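Local atomic coordinates of chlorella virus DNA ligase-adenylate (Chlorella virus, PDB entry 1FVI), a protein that joins DNA strands at nicks, probably using ATP, by way of an intermediate in which AMP is covalently attached to the enzyme. Residues A[6-11]-A[183-188]; A[19-24]-A[162-167]; A[190-195]-A[237-242]. The protein carries 1 engineered substitution. All coordinates share one frame; numbering follows the deposited sequence.

Contact 1. Residues A[6-11]-A[183-188]; sequences LLAATL and LLKMKQ. With AMP (adenosine monophosphate), chain C; SO4 (sulfate ion), chain B.
Leu183 opens the contact with both ends of its side chain engaged: CB leans on Leu6 CD2 (3.7 Å), while CD1 presses into Ala8 CB at 3.3 Å, tighter than ordinary carbon-carbon contact. Its carbonyl O takes the N-H of Ala9, the first of three main-chain bonds that zip the segments together in parallel. Leu184 shares a face of the sheet with Ala9, opposite to Thr10 and Lys185, and its CD2 lies against Ala9 CB at 3.9 Å. The backbone of Lys185 is bonded on both its N and its O. Its N donates nearly along the C=O axis of Ala9 (2.9 Å to Ala9 O), and its own O receives an almost straight bond from Leu11 N. Strand 9-10 thereby forms one edge of the mixed sheet of the nucleotide-binding domain, and LLKMK matches motif V of the covalent nucleotidyltransferases. Although CG of Lys185 takes the crowded position (chi1 47°), the chain beyond it is extended, crossing Thr10 with CE 3.6 Å from OG1. NZ then bridges two anions, donating to AMP O1P at 2.7 Å and to sulfate O2 at 2.8 Å. Met186 rests CG on Leu11 CD1, and its thioether end runs off toward helix 144-156. Further on, one water accepts from Lys187 N and Gln188 NE2 and donates to Leu11 O. Gln188 bends at chi2 (-74°); NE2 meets Leu11 CD1 and donates a hydrogen bond to Glu12 O.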
loop_
_atom_site.group_PDB
_atom_site.type_symbol
_atom_site.label_atom_id
_atom_site.label_comp_id
_atom_site.label_asym_id
_atom_site.label_seq_id
_atom_site.Cartn_x
_atom_site.Cartn_y
_atom_site.Cartn_z
ATOM N N LEU A 6 9.938 -9.383 -10.501
ATOM C CA LEU A 6 10.097 -10.189 -9.304
ATOM C C LEU A 6 8.675 -10.404 -8.738
ATOM O O LEU A 6 7.915 -9.444 -8.555
ATOM C CB LEU A 6 10.931 -9.413 -8.276
ATOM C CG LEU A 6 11.635 -10.068 -7.075
ATOM C CD1 LEU A 6 11.800 -9.000 -6.004
ATOM C CD2 LEU A 6 10.903 -11.277 -6.514
ATOM N N LEU A 7 8.303 -11.660 -8.517
ATOM C CA LEU A 7 6.995 -11.967 -7.960
ATOM C C LEU A 7 7.129 -12.576 -6.562
ATOM O O LEU A 7 8.208 -12.999 -6.145
ATOM C CB LEU A 7 6.199 -12.854 -8.915
ATOM C CG LEU A 7 6.008 -12.191 -10.281
ATOM C CD1 LEU A 7 5.312 -13.160 -11.218
ATOM C CD2 LEU A 7 5.208 -10.880 -10.142
ATOM N N ALA A 8 6.032 -12.555 -5.819
ATOM C CA ALA A 8 6.020 -13.040 -4.451
ATOM C C ALA A 8 5.375 -14.391 -4.188
ATOM O O ALA A 8 4.479 -14.847 -4.904
ATOM C CB ALA A 8 5.349 -11.973 -3.534
ATOM N N ALA A 9 5.893 -15.046 -3.166
ATOM C CA ALA A 9 5.319 -16.287 -2.704
ATOM C C ALA A 9 4.327 -15.827 -1.603
ATOM O O ALA A 9 4.410 -14.701 -1.095
ATOM C CB ALA A 9 6.406 -17.180 -2.121
ATOM N N THR A 10 3.362 -16.668 -1.266
ATOM C CA THR A 10 2.402 -16.306 -0.234
ATOM C C THR A 10 2.824 -16.805 1.150
ATOM O O THR A 10 3.274 -17.954 1.311
ATOM C CB THR A 10 1.007 -16.840 -0.584
ATOM O OG1 THR A 10 0.587 -16.244 -1.812
ATOM C CG2 THR A 10 -0.016 -16.515 0.528
ATOM N N LEU A 11 2.731 -15.907 2.131
ATOM C CA LEU A 11 3.058 -16.230 3.517
ATOM C C LEU A 11 1.739 -16.657 4.150
ATOM O O LEU A 11 0.813 -15.858 4.239
ATOM C CB LEU A 11 3.619 -14.996 4.236
ATOM C CG LEU A 11 4.065 -15.010 5.708
ATOM C CD1 LEU A 11 2.870 -14.969 6.648
ATOM C CD2 LEU A 11 4.972 -16.200 5.998
ATOM N N LEU A 183 10.706 -12.269 -1.650
ATOM C CA LEU A 183 9.532 -11.405 -1.727
ATOM C C LEU A 183 8.346 -12.250 -1.325
ATOM O O LEU A 183 8.067 -13.261 -1.963
ATOM C CB LEU A 183 9.335 -10.863 -3.150
ATOM C CG LEU A 183 8.694 -9.489 -3.383
ATOM C CD1 LEU A 183 7.567 -9.641 -4.385
ATOM C CD2 LEU A 183 8.249 -8.773 -2.064
ATOM N N LEU A 184 7.661 -11.827 -0.262
ATOM C CA LEU A 184 6.502 -12.542 0.261
ATOM C C LEU A 184 5.307 -11.619 0.489
ATOM O O LEU A 184 5.459 -10.470 0.905
ATOM C CB LEU A 184 6.847 -13.225 1.600
ATOM C CG LEU A 184 8.110 -14.089 1.763
ATOM C CD1 LEU A 184 8.217 -14.522 3.220
ATOM C CD2 LEU A 184 8.093 -15.300 0.840
ATOM N N LYS A 185 4.112 -12.121 0.199
ATOM C CA LYS A 185 2.908 -11.339 0.429
ATOM C C LYS A 185 2.150 -11.888 1.636
ATOM O O LYS A 185 2.012 -13.107 1.823
ATOM C CB LYS A 185 2.031 -11.201 -0.830
ATOM C CG LYS A 185 1.740 -12.431 -1.627
ATOM C CD LYS A 185 1.104 -12.030 -2.950
ATOM C CE LYS A 185 0.474 -13.204 -3.658
ATOM N NZ LYS A 185 -0.310 -12.773 -4.848
ATOM N N MET A 186 1.716 -10.963 2.481
ATOM C CA MET A 186 1.033 -11.305 3.707
ATOM C C MET A 186 -0.280 -10.578 3.936
ATOM O O MET A 186 -0.356 -9.364 3.882
ATOM C CB MET A 186 1.966 -11.040 4.887
ATOM C CG MET A 186 1.293 -11.163 6.236
ATOM S SD MET A 186 2.366 -10.773 7.592
ATOM C CE MET A 186 1.937 -9.151 7.844
ATOM N N LYS A 187 -1.318 -11.361 4.166
ATOM C CA LYS A 187 -2.644 -10.845 4.459
ATOM C C LYS A 187 -3.120 -11.736 5.608
ATOM O O LYS A 187 -3.791 -12.740 5.410
ATOM C CB LYS A 187 -3.543 -10.922 3.215
ATOM C CG LYS A 187 -3.124 -9.939 2.105
ATOM C CD LYS A 187 -3.780 -10.247 0.769
ATOM C CE LYS A 187 -5.270 -9.991 0.788
ATOM N NZ LYS A 187 -5.906 -10.338 -0.520
ATOM N N GLN A 188 -2.651 -11.402 6.804
ATOM C CA GLN A 188 -2.967 -12.168 7.991
ATOM C C GLN A 188 -4.241 -11.736 8.706
ATOM O O GLN A 188 -4.769 -12.498 9.508
ATOM C CB GLN A 188 -1.778 -12.154 8.953
ATOM C CG GLN A 188 -0.534 -12.877 8.432
ATOM C CD GLN A 188 -0.656 -14.399 8.451
ATOM O OE1 GLN A 188 -0.897 -15.001 9.494
ATOM N NE2 GLN A 188 -0.457 -15.022 7.305
HETATM P P AMP C . -1.875 -9.442 -4.014
HETATM O O1P AMP C . -2.073 -10.888 -3.931
HETATM O O3P AMP C . -2.936 -9.099 -5.140
HETATM O "O5'" AMP C . -0.573 -9.134 -4.703
HETATM C "C5'" AMP C . -0.225 -7.707 -5.059
HETATM C "C4'" AMP C . 0.658 -7.603 -6.283
HETATM O "O4'" AMP C . 1.232 -6.293 -6.248
HETATM C "C3'" AMP C . 1.836 -8.604 -6.293
HETATM O "O3'" AMP C . 2.141 -9.141 -7.581
HETATM C "C2'" AMP C . 3.014 -7.801 -5.857
HETATM O "O2'" AMP C . 4.199 -8.291 -6.473
HETATM C "C1'" AMP C . 2.637 -6.349 -6.201
HETATM N N9 AMP C . 3.095 -5.437 -5.171
HETATM C C8 AMP C . 2.299 -4.491 -4.564
HETATM N N7 AMP C . 2.979 -3.822 -3.677
HETATM C C5 AMP C . 4.273 -4.323 -3.677
HETATM C C6 AMP C . 5.432 -4.009 -2.950
HETATM N N6 AMP C . 5.463 -3.037 -2.008
HETATM N N1 AMP C . 6.529 -4.733 -3.234
HETATM C C2 AMP C . 6.490 -5.676 -4.148
HETATM N N3 AMP C . 5.469 -6.081 -4.910
HETATM C C4 AMP C . 4.338 -5.364 -4.645
HETATM S S SO4 B . 0.283 -12.045 -8.303
HETATM O O1 SO4 B . 0.681 -12.789 -9.493
HETATM O O2 SO4 B . 1.202 -12.354 -7.155
HETATM O O3 SO4 B . -1.173 -12.357 -7.869
HETATM O O4 SO4 B . 0.298 -10.549 -8.607
HETATM O O HOH W 1 -1.133 -14.037 4.761
#

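Contact 2. Residues A[19-24]-A[162-167]. With AMP (adenosine monophosphate), chain C.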
loop_
_atom_site.group_PDB
_atom_site.type_symbol
_atom_site.label_atom_id
_atom_site.label_comp_id
_atom_site.label_asym_id
_atom_site.label_seq_id
_atom_site.Cartn_x
_atom_site.Cartn_y
_atom_site.Cartn_z
ATOM N N PHE A 19 12.775 -13.340 10.821
ATOM C CA PHE A 19 12.615 -12.018 11.381
ATOM C C PHE A 19 13.285 -10.732 11.089
ATOM O O PHE A 19 12.579 -9.722 10.998
ATOM C CB PHE A 19 12.041 -12.034 12.763
ATOM C CG PHE A 19 10.601 -11.860 12.710
ATOM C CD1 PHE A 19 9.751 -12.911 13.004
ATOM C CD2 PHE A 19 10.084 -10.690 12.137
ATOM C CE1 PHE A 19 8.404 -12.808 12.710
ATOM C CE2 PHE A 19 8.760 -10.576 11.844
ATOM C CZ PHE A 19 7.911 -11.636 12.125
ATOM N N PRO A 20 14.608 -10.665 11.151
ATOM C CA PRO A 20 15.006 -9.305 10.786
ATOM C C PRO A 20 14.596 -9.245 9.291
ATOM O O PRO A 20 15.217 -9.903 8.457
ATOM C CB PRO A 20 16.516 -9.343 10.986
ATOM C CG PRO A 20 16.648 -10.271 12.168
ATOM C CD PRO A 20 15.683 -11.392 11.842
ATOM N N CYS A 21 13.432 -8.641 9.015
ATOM C CA CYS A 21 12.900 -8.510 7.652
ATOM C C CYS A 21 12.496 -7.064 7.323
ATOM O O CYS A 21 12.297 -6.252 8.221
ATOM C CB CYS A 21 11.713 -9.477 7.415
ATOM S SG CYS A 21 10.115 -9.024 8.191
ATOM N N LEU A 22 12.449 -6.761 6.026
ATOM C CA LEU A 22 12.091 -5.446 5.509
ATOM C C LEU A 22 10.708 -5.417 4.851
ATOM O O LEU A 22 10.493 -6.004 3.794
ATOM C CB LEU A 22 13.170 -4.974 4.529
ATOM C CG LEU A 22 14.552 -4.808 5.179
ATOM C CD1 LEU A 22 15.621 -4.520 4.121
ATOM C CD2 LEU A 22 14.500 -3.678 6.202
ATOM N N ALA A 23 9.788 -4.658 5.437
ATOM C CA ALA A 23 8.426 -4.619 4.916
ATOM C C ALA A 23 7.967 -3.342 4.230
ATOM O O ALA A 23 8.461 -2.256 4.509
ATOM C CB ALA A 23 7.437 -4.998 6.035
ATOM N N THR A 24 7.029 -3.500 3.301
ATOM C CA THR A 24 6.440 -2.381 2.581
ATOM C C THR A 24 4.956 -2.710 2.436
ATOM O O THR A 24 4.536 -3.834 2.734
ATOM C CB THR A 24 7.088 -2.136 1.174
ATOM O OG1 THR A 24 7.103 -3.353 0.420
ATOM C CG2 THR A 24 8.514 -1.552 1.303
ATOM N N VAL A 162 0.661 -6.595 3.555
ATOM C CA VAL A 162 2.097 -6.294 3.524
ATOM C C VAL A 162 2.987 -7.176 2.656
ATOM O O VAL A 162 2.677 -8.340 2.365
ATOM C CB VAL A 162 2.705 -6.099 4.983
ATOM C CG1 VAL A 162 1.622 -6.229 6.071
ATOM C CG2 VAL A 162 3.880 -7.015 5.250
ATOM N N MET A 163 4.055 -6.560 2.166
ATOM C CA MET A 163 5.047 -7.246 1.340
ATOM C C MET A 163 6.328 -7.362 2.163
ATOM O O MET A 163 6.838 -6.363 2.665
ATOM C CB MET A 163 5.301 -6.482 0.035
ATOM C CG MET A 163 4.045 -6.299 -0.817
ATOM S SD MET A 163 3.233 -7.825 -1.312
ATOM C CE MET A 163 4.453 -8.534 -2.457
ATOM N N ILE A 164 6.823 -8.593 2.294
ATOM C CA ILE A 164 8.026 -8.927 3.070
ATOM C C ILE A 164 9.262 -9.308 2.219
ATOM O O ILE A 164 9.174 -10.114 1.283
ATOM C CB ILE A 164 7.726 -10.113 4.024
ATOM C CG1 ILE A 164 6.507 -9.788 4.892
ATOM C CG2 ILE A 164 8.927 -10.389 4.913
ATOM C CD1 ILE A 164 5.856 -10.992 5.523
ATOM N N ARG A 165 10.416 -8.762 2.593
ATOM C CA ARG A 165 11.660 -9.048 1.888
ATOM C C ARG A 165 12.853 -9.248 2.810
ATOM O O ARG A 165 13.014 -8.538 3.815
ATOM C CB ARG A 165 12.019 -7.907 0.928
ATOM C CG ARG A 165 11.009 -7.601 -0.161
ATOM C CD ARG A 165 11.726 -7.236 -1.446
ATOM N NE ARG A 165 10.971 -6.300 -2.275
ATOM C CZ ARG A 165 11.346 -5.908 -3.496
ATOM N NH1 ARG A 165 12.457 -6.381 -4.054
ATOM N NH2 ARG A 165 10.657 -4.972 -4.132
ATOM N N LYS A 166 13.701 -10.222 2.475
ATOM C CA LYS A 166 14.928 -10.408 3.244
ATOM C C LYS A 166 15.884 -9.315 2.701
ATOM O O LYS A 166 15.815 -8.937 1.527
ATOM C CB LYS A 166 15.490 -11.836 3.106
ATOM C CG LYS A 166 16.062 -12.213 1.771
ATOM C CD LYS A 166 16.365 -13.711 1.773
ATOM C CE LYS A 166 17.316 -14.113 0.646
ATOM N NZ LYS A 166 17.481 -15.602 0.510
ATOM N N PRO A 167 16.686 -8.710 3.584
ATOM C CA PRO A 167 17.645 -7.648 3.272
ATOM C C PRO A 167 18.621 -7.975 2.157
ATOM O O PRO A 167 18.920 -7.134 1.310
ATOM C CB PRO A 167 18.383 -7.473 4.590
ATOM C CG PRO A 167 17.368 -7.832 5.598
ATOM C CD PRO A 167 16.730 -9.043 5.017
HETATM P P AMP C . -1.875 -9.442 -4.014
HETATM O O1P AMP C . -2.073 -10.888 -3.931
HETATM O O3P AMP C . -2.936 -9.099 -5.140
HETATM O "O5'" AMP C . -0.573 -9.134 -4.703
HETATM C "C5'" AMP C . -0.225 -7.707 -5.059
HETATM C "C4'" AMP C . 0.658 -7.603 -6.283
HETATM O "O4'" AMP C . 1.232 -6.293 -6.248
HETATM C "C3'" AMP C . 1.836 -8.604 -6.293
HETATM O "O3'" AMP C . 2.141 -9.141 -7.581
HETATM C "C2'" AMP C . 3.014 -7.801 -5.857
HETATM O "O2'" AMP C . 4.199 -8.291 -6.473
HETATM C "C1'" AMP C . 2.637 -6.349 -6.201
HETATM N N9 AMP C . 3.095 -5.437 -5.171
HETATM C C8 AMP C . 2.299 -4.491 -4.564
HETATM N N7 AMP C . 2.979 -3.822 -3.677
HETATM C C5 AMP C . 4.273 -4.323 -3.677
HETATM C C6 AMP C . 5.432 -4.009 -2.950
HETATM N N6 AMP C . 5.463 -3.037 -2.008
HETATM N N1 AMP C . 6.529 -4.733 -3.234
HETATM C C2 AMP C . 6.490 -5.676 -4.148
HETATM N N3 AMP C . 5.469 -6.081 -4.910
HETATM C C4 AMP C . 4.338 -5.364 -4.645
HETATM O O HOH W 2 9.465 -4.797 1.433
#
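Two torsion choices aim this strand pair at the adenine. Thr24 holds OG1 in the crowded position between its backbone N and carbonyl carbon (chi1 52°), which points the hydroxyl at the base. Met163 sets CG anti to its carbonyl carbon and then bends twice, at chi2 (-59°) and chi3 (-68°), so that the chain folds along the plane of the purine instead of running past it. The base is held in two ways: at its amine by Thr24 and over one face by Met163. Thr24 OG1 accepts the exocyclic amine of AMP, 2.9 Å from N6, while Met163 places CG 3.4 Å from AMP C6 and CE 3.6 Å from AMP N3. The two side chains also support each other, Met163 CB sitting next to the threonine hydroxyl. A water between the strands' carbonyls and the hydroxyl donates to Leu22 O and, over a longer distance, to Met163 O, and it also pairs with Thr24 OG1, 2.9 Å away.

Four main-chain bonds hold the strands in antiparallel register. Thr24 and Met163 form one hydrogen-bonded pair, with Met163 N to Thr24 O the shortest at 2.8 Å; Leu22 and Arg165 form the other, where Arg165 N reaches Leu22 O from above the carbonyl plane. Between them Ala23 faces Ile164 in a non-hydrogen-bonded pair. On that side of the sheet Cys21 SG packs on Ile164 CG2 at 3.7 Å, and beyond the strand Leu22 CD1 reaches Pro167. The Arg165 guanidinium is anchored by a salt bridge to Asp98. Strand 162-165 (VMIR) is the latter part of the EGVMIR sequence of nucleotidyltransferase motif IV, and strand 21-25 leads directly into Lys26, the residue covalently joined to AMP: together they form part of the adenine pocket of the ligase active site.

Contact 3. Residues A[190-195]-A[237-242]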
loop_
_atom_site.group_PDB
_atom_site.type_symbol
_atom_site.label_atom_id
_atom_site.label_comp_id
_atom_site.label_asym_id
_atom_site.label_seq_id
_atom_site.Cartn_x
_atom_site.Cartn_y
_atom_site.Cartn_z
ATOM N N LYS A 190 -8.226 -10.860 9.243
ATOM C CA LYS A 190 -9.488 -11.493 8.864
ATOM C C LYS A 190 -10.560 -10.450 8.593
ATOM O O LYS A 190 -10.567 -9.402 9.222
ATOM C CB LYS A 190 -9.925 -12.384 10.032
ATOM C CG LYS A 190 -10.884 -13.510 9.721
ATOM C CD LYS A 190 -11.002 -14.401 10.964
ATOM C CE LYS A 190 -11.727 -15.717 10.705
ATOM N NZ LYS A 190 -13.197 -15.545 10.586
ATOM N N ASP A 191 -11.461 -10.756 7.664
ATOM C CA ASP A 191 -12.566 -9.881 7.302
ATOM C C ASP A 191 -13.798 -10.196 8.130
ATOM O O ASP A 191 -14.223 -11.352 8.225
ATOM C CB ASP A 191 -12.938 -10.065 5.841
ATOM C CG ASP A 191 -11.951 -9.442 4.915
ATOM O OD1 ASP A 191 -11.764 -8.206 4.983
ATOM O OD2 ASP A 191 -11.360 -10.195 4.117
ATOM N N ALA A 192 -14.405 -9.154 8.680
ATOM C CA ALA A 192 -15.603 -9.312 9.489
ATOM C C ALA A 192 -16.533 -8.105 9.320
ATOM O O ALA A 192 -16.163 -7.085 8.726
ATOM C CB ALA A 192 -15.225 -9.510 10.959
ATOM N N GLU A 193 -17.758 -8.250 9.809
ATOM C CA GLU A 193 -18.754 -7.193 9.724
ATOM C C GLU A 193 -19.315 -6.907 11.105
ATOM O O GLU A 193 -19.420 -7.798 11.944
ATOM C CB GLU A 193 -19.901 -7.589 8.785
ATOM C CG GLU A 193 -19.615 -7.391 7.325
ATOM C CD GLU A 193 -20.735 -7.913 6.444
ATOM O OE1 GLU A 193 -21.919 -7.767 6.823
ATOM O OE2 GLU A 193 -20.434 -8.472 5.367
ATOM N N ALA A 194 -19.703 -5.657 11.315
ATOM C CA ALA A 194 -20.257 -5.236 12.583
ATOM C C ALA A 194 -21.309 -4.154 12.355
ATOM O O ALA A 194 -21.273 -3.431 11.356
ATOM C CB ALA A 194 -19.154 -4.726 13.471
ATOM N N THR A 195 -22.292 -4.097 13.244
ATOM C CA THR A 195 -23.333 -3.094 13.127
ATOM C C THR A 195 -22.922 -1.896 13.975
ATOM O O THR A 195 -22.422 -2.073 15.087
ATOM C CB THR A 195 -24.696 -3.642 13.619
ATOM O OG1 THR A 195 -25.134 -4.684 12.739
ATOM C CG2 THR A 195 -25.757 -2.535 13.662
ATOM N N VAL A 237 -19.078 -0.592 17.653
ATOM C CA VAL A 237 -19.805 -1.593 16.887
ATOM C C VAL A 237 -20.184 -2.848 17.651
ATOM O O VAL A 237 -19.528 -3.204 18.620
ATOM C CB VAL A 237 -18.999 -1.980 15.623
ATOM C CG1 VAL A 237 -18.821 -0.745 14.731
ATOM C CG2 VAL A 237 -17.638 -2.553 16.024
ATOM N N ASP A 238 -21.230 -3.529 17.181
ATOM C CA ASP A 238 -21.714 -4.742 17.829
ATOM C C ASP A 238 -20.902 -5.989 17.540
ATOM O O ASP A 238 -20.348 -6.572 18.459
ATOM C CB ASP A 238 -23.204 -5.008 17.534
ATOM C CG ASP A 238 -23.766 -6.223 18.316
ATOM O OD1 ASP A 238 -24.249 -6.064 19.454
ATOM O OD2 ASP A 238 -23.743 -7.344 17.777
ATOM N N TYR A 239 -20.861 -6.437 16.293
ATOM C CA TYR A 239 -20.106 -7.667 15.984
ATOM C C TYR A 239 -20.486 -8.878 16.868
ATOM O O TYR A 239 -19.790 -9.216 17.840
ATOM C CB TYR A 239 -18.590 -7.447 16.070
ATOM C CG TYR A 239 -17.796 -8.594 15.483
ATOM C CD1 TYR A 239 -18.219 -9.235 14.312
ATOM C CD2 TYR A 239 -16.639 -9.058 16.101
ATOM C CE1 TYR A 239 -17.509 -10.313 13.774
ATOM C CE2 TYR A 239 -15.920 -10.134 15.572
ATOM C CZ TYR A 239 -16.362 -10.751 14.414
ATOM O OH TYR A 239 -15.655 -11.806 13.896
ATOM N N ASP A 240 -21.609 -9.504 16.522
ATOM C CA ASP A 240 -22.126 -10.678 17.220
ATOM C C ASP A 240 -22.008 -10.620 18.741
ATOM O O ASP A 240 -21.302 -11.419 19.360
ATOM C CB ASP A 240 -21.458 -11.936 16.668
ATOM C CG ASP A 240 -21.343 -11.914 15.154
ATOM O OD1 ASP A 240 -22.344 -11.563 14.486
ATOM O OD2 ASP A 240 -20.242 -12.216 14.638
ATOM N N GLY A 241 -22.655 -9.619 19.325
ATOM C CA GLY A 241 -22.661 -9.468 20.765
ATOM C C GLY A 241 -21.496 -8.788 21.445
ATOM O O GLY A 241 -21.667 -8.264 22.540
ATOM N N VAL A 242 -20.311 -8.816 20.848
ATOM C CA VAL A 242 -19.170 -8.170 21.489
ATOM C C VAL A 242 -18.958 -6.733 21.004
ATOM O O VAL A 242 -18.589 -6.486 19.861
ATOM C CB VAL A 242 -17.867 -9.028 21.372
ATOM C CG1 VAL A 242 -16.647 -8.216 21.796
ATOM C CG2 VAL A 242 -17.973 -10.274 22.265
HETATM O O HOH W 3 -21.572 -10.067 11.849
#
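Tyr239 carries this contact, its side chain running back along the strand it leans on. With CG anti to the backbone N (chi1 -168°), CB sits 3.8 Å from Ala194 CB. The ring then passes the Glu193 carbonyl: CG lies near it, and CD1 comes within 3.0 Å of Glu193 O, a close carbon-oxygen approach made obliquely to the ring. One atom further, CE1 touches Ala192 CB at 3.7 Å, with CZ and OH hardly farther from the same methyl. At the tip, OH is hydrogen-bonded to Tyr274 OH on strand 269-275, and Phe272 of that strand meets the ring edge-to-face, so the phenol is held along its length.

Before the tyrosine, the main chain makes the segments' one direct hydrogen bond: Asp238 N donates to Thr195 O at 2.8 Å, in the carbonyl plane. Val237 CB lies 3.5 Å from Ala194 CB, tighter than usual, with Thr195 O just as near to it. Past the end of strand 232-237 the chain reverses in a type I' turn from Tyr239 to Val242, closed by Val242 N to Tyr239 O, with positive phi at its two corner residues, Asp240 and Gly241 (phi 83°). Asp238 steadies this loop as an Asx motif, OD2 accepting Gly241 N at 3.0 Å from above the carboxylate plane. A water donates to both Glu193 O and Asp240 OD1, tying the turn to the strand.

This is the five-stranded antiparallel sheet of the OB domain, at the loop leading to strand 244-246. The chemistry is mixed: small alanine methyls let valine and tyrosine lie close against strand 190-201, while Asp238 OD2, Asp240 OD1 and Tyr239 OH each have a polar partner, consistent with a loop held in a defined shape, although much of it is exposed.

How the contacts relate
Contacts 1 and 2 belong to one sheet, where strands 184-186 and 162-165 are neighbours; along the chain contact 2 is nested within the loop that contact 1 closes. Both reach AMP, with polar grips at different ends: 19-24 with 162-167 is the more buried and handles the base by hydrogen bond and methionine packing, whereas contact 1, at the sheet edge, sends a charged amine to the phosphate. Contact 3 stands apart in the OB domain, its centre about 28 Å from that of contact 1, although 190-195 follows 183-188 closely in sequence. Nearer the surface, it combines a single main-chain bond between its segments, alanine methyls against Val237 and Tyr239, and a tight turn.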